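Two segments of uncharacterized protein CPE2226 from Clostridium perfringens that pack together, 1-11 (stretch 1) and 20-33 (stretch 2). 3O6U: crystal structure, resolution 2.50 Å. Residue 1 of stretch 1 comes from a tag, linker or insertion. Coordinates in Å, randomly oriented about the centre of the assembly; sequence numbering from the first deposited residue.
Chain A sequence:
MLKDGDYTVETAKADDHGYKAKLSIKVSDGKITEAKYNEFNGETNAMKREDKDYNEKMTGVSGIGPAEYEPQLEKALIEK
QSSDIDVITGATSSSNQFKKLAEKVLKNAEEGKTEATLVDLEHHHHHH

Stretch 1 1-11: MLKDGDYTVET
Stretch 2, residues 20-33: KAKLSIKVSDGKIT

Two extended segments form an antiparallel pair: strand 5-11 runs against the strand through residues 20-27 with 169° between their directions and a closest axial approach of 4.8 Å, and together the stretches bury 961 Å². The register is fixed by Gly5 opposite Val27, Tyr7 opposite Ile25 and Val9 opposite Leu23, all hydrogen-bonded pairs with CA atoms 5.3 to 5.4 Å apart. Alternating with them are the non-hydrogen-bonded pairs Asp6-Lys26 and Thr8-Ser24, and, past Val9-Leu23, Glu10-Lys22, whose CA atoms close to 4.3-4.6 Å. Backbone angles stay near phi -130°, psi 140° through Tyr7, Thr8 and Val9.

Each hydrogen-bonded pair makes two reciprocal bonds. Gly5 N reaches Val27 O at 3.0 Å and Val27 N reaches Gly5 O at 2.9 Å; Tyr7 N to Ile25 O is 3.1 Å and Ile25 N to Tyr7 O 2.9 Å; Val9 N to Leu23 O and Leu23 N to Val9 O are both 2.9 Å. At the far end the ladder changes character: Thr11 N still bonds Ala21 O at 2.9 Å, but Ala21 N is received by the side-chain Thr11 OG1, also at 2.9 Å, with Thr11 chi1 at p.

Val27, with 82 Å² covered, anchors the apolar face. Its t rotamer sets CG1 3.6 Å from Leu2 CB and CG2 3.9 Å from Tyr7 CE2, so one branched residue meets both the N-terminal loop and the tyrosine ring. Leu2, with 76 Å² covered, points toward stretch 2; its chi1 of -95° lies off the wells, chi2 is p, and its CD2 comes 4.2 Å from Ile32 CG1. Tyr7 (chi1 m, chi2 -96°) shares this face, with its CB 4.1 Å from Ile25 CG1. Its OH donates a very short 2.5 Å bond to Lys3 O, tying the ring back to the loop of its own stretch. Val9 (p) and Leu23 (t, p) extend the face, Val9 CG1 lying 3.9 Å from Leu23 CB.

Gly5 has phi 141° and psi -171°, angles that would jam a CB against the preceding carbonyl; the Tyr7 OH would crowd it as well.

The other face is polar. Asp6 (m) and Lys26 (t, t, m, m) form a salt bridge, Asp6 OD2 to Lys26 NZ 2.7 Å, opposite charges meeting across a close backbone pair. Thr8 and Ser24 have the closest CA atoms of the bridges, and both short side chains leave on this face, so Thr8 OG1 and Ser24 OG meet directly in a 2.6 Å hydrogen bond; a non-hydrogen-bonded pair suits short polar partners. Glu10 (t, t) reaches diagonally for a long salt bridge, its OE2 3.9 Å from Lys20 NZ, while Lys20 itself is extended (m, t, t, t).

Asp4 (m, chi2 12°) closes the turn end. Its carboxylate accepts two nearly linear backbone bonds, Asp29 N to Asp4 OD2 at 2.7 Å and Gly30 N to Asp4 OD1 at 2.8 Å, satisfying amides in a turn where Asp29 and Gly30 both have positive phi (63° and 65°). Gly30 CA also approaches Leu2 O at 3.4 Å in a CA-H...O contact.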

# COMPACT_ATOMS: atom_id res chain seq x y z
N MSE A 1 -11.92 -16.92 2.97
CA MSE A 1 -13.18 -16.14 2.96
C MSE A 1 -12.95 -14.73 3.48
O MSE A 1 -12.51 -14.52 4.62
CB MSE A 1 -14.24 -16.83 3.83
CG MSE A 1 -15.58 -16.07 3.90
SE MSE A 1 -16.66 -16.40 5.50
CE MSE A 1 -16.82 -18.34 5.43
N LEU A 2 -13.26 -13.76 2.63
CA LEU A 2 -13.14 -12.36 2.98
C LEU A 2 -14.47 -11.76 3.46
O LEU A 2 -15.46 -11.75 2.72
CB LEU A 2 -12.60 -11.56 1.78
CG LEU A 2 -11.07 -11.30 1.69
CD1 LEU A 2 -10.26 -12.46 2.22
CD2 LEU A 2 -10.69 -10.98 0.24
N LYS A 3 -14.52 -11.33 4.71
CA LYS A 3 -15.70 -10.65 5.23
C LYS A 3 -15.76 -9.25 4.57
O LYS A 3 -14.75 -8.53 4.48
CB LYS A 3 -15.61 -10.45 6.75
CG LYS A 3 -15.29 -11.70 7.55
CD LYS A 3 -16.41 -12.72 7.49
CE LYS A 3 -16.04 -13.98 8.25
NZ LYS A 3 -16.10 -13.78 9.73
N ASP A 4 -16.94 -8.87 4.12
CA ASP A 4 -17.14 -7.57 3.50
C ASP A 4 -16.86 -6.44 4.50
O ASP A 4 -16.96 -6.62 5.72
CB ASP A 4 -18.58 -7.45 2.99
CG ASP A 4 -18.83 -8.26 1.73
OD1 ASP A 4 -17.98 -9.10 1.36
OD2 ASP A 4 -19.89 -8.05 1.12
N GLY A 5 -16.48 -5.29 3.98
CA GLY A 5 -16.24 -4.14 4.83
C GLY A 5 -15.05 -3.35 4.36
O GLY A 5 -14.54 -3.59 3.26
N ASP A 6 -14.63 -2.40 5.18
CA ASP A 6 -13.46 -1.60 4.87
C ASP A 6 -12.36 -1.97 5.86
O ASP A 6 -12.61 -2.09 7.05
CB ASP A 6 -13.75 -0.09 4.97
CG ASP A 6 -14.71 0.39 3.89
OD1 ASP A 6 -15.84 0.81 4.21
OD2 ASP A 6 -14.34 0.36 2.71
N TYR A 7 -11.15 -2.18 5.35
CA TYR A 7 -10.02 -2.50 6.22
C TYR A 7 -8.84 -1.61 5.85
O TYR A 7 -8.57 -1.34 4.69
CB TYR A 7 -9.64 -3.99 6.14
CG TYR A 7 -10.83 -4.90 6.28
CD1 TYR A 7 -11.18 -5.46 7.50
CD2 TYR A 7 -11.64 -5.17 5.19
CE1 TYR A 7 -12.30 -6.28 7.61
CE2 TYR A 7 -12.74 -5.97 5.29
CZ TYR A 7 -13.08 -6.52 6.49
OH TYR A 7 -14.20 -7.31 6.56
N THR A 8 -8.17 -1.13 6.89
CA THR A 8 -7.05 -0.24 6.75
C THR A 8 -5.89 -0.72 7.60
O THR A 8 -6.05 -1.09 8.77
CB THR A 8 -7.43 1.18 7.23
OG1 THR A 8 -8.32 1.78 6.28
CG2 THR A 8 -6.17 2.07 7.42
N VAL A 9 -4.72 -0.74 6.99
CA VAL A 9 -3.52 -1.08 7.72
C VAL A 9 -2.50 0.02 7.45
O VAL A 9 -2.52 0.65 6.39
CB VAL A 9 -3.01 -2.47 7.31
CG1 VAL A 9 -2.32 -2.42 5.98
CG2 VAL A 9 -2.12 -2.99 8.35
N GLU A 10 -1.62 0.25 8.41
CA GLU A 10 -0.61 1.29 8.32
C GLU A 10 0.68 0.88 9.01
O GLU A 10 0.63 0.16 10.00
CB GLU A 10 -1.15 2.54 9.00
CG GLU A 10 -0.14 3.63 9.17
CD GLU A 10 -0.77 4.90 9.68
OE1 GLU A 10 -1.82 5.28 9.12
OE2 GLU A 10 -0.22 5.52 10.62
N THR A 11 1.82 1.34 8.49
CA THR A 11 3.12 1.04 9.11
C THR A 11 3.17 1.69 10.50
O THR A 11 2.76 2.83 10.67
CB THR A 11 4.30 1.56 8.26
OG1 THR A 11 4.10 2.94 7.93
CG2 THR A 11 4.43 0.76 6.98
N LYS A 20 5.46 7.10 6.10
CA LYS A 20 4.72 5.94 6.54
C LYS A 20 3.94 5.45 5.32
O LYS A 20 3.86 6.13 4.30
CB LYS A 20 3.71 6.28 7.62
CG LYS A 20 4.32 6.48 8.97
CD LYS A 20 3.25 6.89 9.95
CE LYS A 20 3.81 7.01 11.36
NZ LYS A 20 2.74 7.38 12.33
N ALA A 21 3.39 4.25 5.42
CA ALA A 21 2.55 3.75 4.33
C ALA A 21 1.22 3.16 4.85
O ALA A 21 1.15 2.48 5.88
CB ALA A 21 3.30 2.77 3.45
N LYS A 22 0.19 3.44 4.07
CA LYS A 22 -1.17 3.09 4.38
C LYS A 22 -1.81 2.30 3.25
O LYS A 22 -1.67 2.66 2.08
CB LYS A 22 -1.94 4.40 4.56
CG LYS A 22 -3.07 4.35 5.54
CD LYS A 22 -3.88 5.61 5.48
CE LYS A 22 -5.23 5.39 6.14
NZ LYS A 22 -5.70 6.60 6.87
N LEU A 23 -2.49 1.21 3.59
CA LEU A 23 -3.24 0.46 2.60
C LEU A 23 -4.69 0.31 3.05
O LEU A 23 -4.95 -0.18 4.16
CB LEU A 23 -2.64 -0.93 2.38
CG LEU A 23 -3.45 -1.89 1.50
CD1 LEU A 23 -3.71 -1.27 0.12
CD2 LEU A 23 -2.70 -3.22 1.37
N SER A 24 -5.62 0.76 2.22
CA SER A 24 -7.02 0.56 2.50
C SER A 24 -7.64 -0.31 1.43
O SER A 24 -7.25 -0.24 0.26
CB SER A 24 -7.82 1.86 2.55
OG SER A 24 -7.73 2.44 3.82
N ILE A 25 -8.57 -1.16 1.84
CA ILE A 25 -9.29 -1.95 0.87
C ILE A 25 -10.78 -1.98 1.20
O ILE A 25 -11.21 -1.65 2.32
CB ILE A 25 -8.78 -3.44 0.74
CG1 ILE A 25 -8.87 -4.18 2.08
CG2 ILE A 25 -7.36 -3.44 0.19
CD1 ILE A 25 -8.76 -5.69 1.91
N LYS A 26 -11.57 -2.28 0.19
CA LYS A 26 -12.99 -2.46 0.40
C LYS A 26 -13.27 -3.86 -0.17
O LYS A 26 -12.78 -4.24 -1.24
CB LYS A 26 -13.82 -1.36 -0.29
CG LYS A 26 -15.34 -1.48 -0.07
CD LYS A 26 -16.13 -0.37 -0.79
CE LYS A 26 -15.90 1.01 -0.16
NZ LYS A 26 -16.45 1.11 1.22
N VAL A 27 -14.00 -4.65 0.61
CA VAL A 27 -14.34 -6.01 0.22
C VAL A 27 -15.85 -6.07 0.09
O VAL A 27 -16.58 -5.73 1.02
CB VAL A 27 -13.85 -7.04 1.29
CG1 VAL A 27 -14.20 -8.45 0.82
CG2 VAL A 27 -12.33 -6.91 1.55
N SER A 28 -16.33 -6.51 -1.07
CA SER A 28 -17.76 -6.59 -1.31
C SER A 28 -18.11 -7.90 -1.97
O SER A 28 -17.64 -8.18 -3.06
CB SER A 28 -18.22 -5.46 -2.22
OG SER A 28 -19.60 -5.59 -2.53
N ASP A 29 -18.96 -8.68 -1.32
CA ASP A 29 -19.35 -9.99 -1.84
C ASP A 29 -18.07 -10.82 -1.88
O ASP A 29 -17.79 -11.50 -2.87
CB ASP A 29 -19.93 -9.87 -3.25
CG ASP A 29 -20.95 -10.97 -3.55
OD1 ASP A 29 -21.94 -11.09 -2.80
OD2 ASP A 29 -20.76 -11.71 -4.55
N GLY A 30 -17.31 -10.71 -0.79
CA GLY A 30 -16.06 -11.45 -0.62
C GLY A 30 -14.97 -11.08 -1.59
O GLY A 30 -14.01 -11.84 -1.78
N LYS A 31 -15.06 -9.91 -2.21
CA LYS A 31 -14.04 -9.56 -3.18
C LYS A 31 -13.38 -8.21 -2.94
O LYS A 31 -14.07 -7.24 -2.60
CB LYS A 31 -14.65 -9.62 -4.59
CG LYS A 31 -15.07 -11.03 -5.01
CD LYS A 31 -15.54 -11.09 -6.47
CE LYS A 31 -16.45 -12.30 -6.72
NZ LYS A 31 -17.25 -12.20 -7.99
N ILE A 32 -12.05 -8.15 -3.07
CA ILE A 32 -11.35 -6.85 -2.95
C ILE A 32 -11.86 -6.06 -4.15
O ILE A 32 -11.65 -6.43 -5.31
CB ILE A 32 -9.82 -6.89 -3.05
CG1 ILE A 32 -9.21 -7.76 -1.95
CG2 ILE A 32 -9.31 -5.47 -2.86
CD1 ILE A 32 -7.73 -8.04 -2.18
N THR A 33 -12.47 -4.93 -3.84
CA THR A 33 -13.20 -4.13 -4.80
C THR A 33 -12.60 -2.75 -4.99
O THR A 33 -12.71 -2.15 -6.05
CB THR A 33 -14.66 -4.11 -4.27
OG1 THR A 33 -15.58 -4.52 -5.29
CG2 THR A 33 -15.00 -2.76 -3.72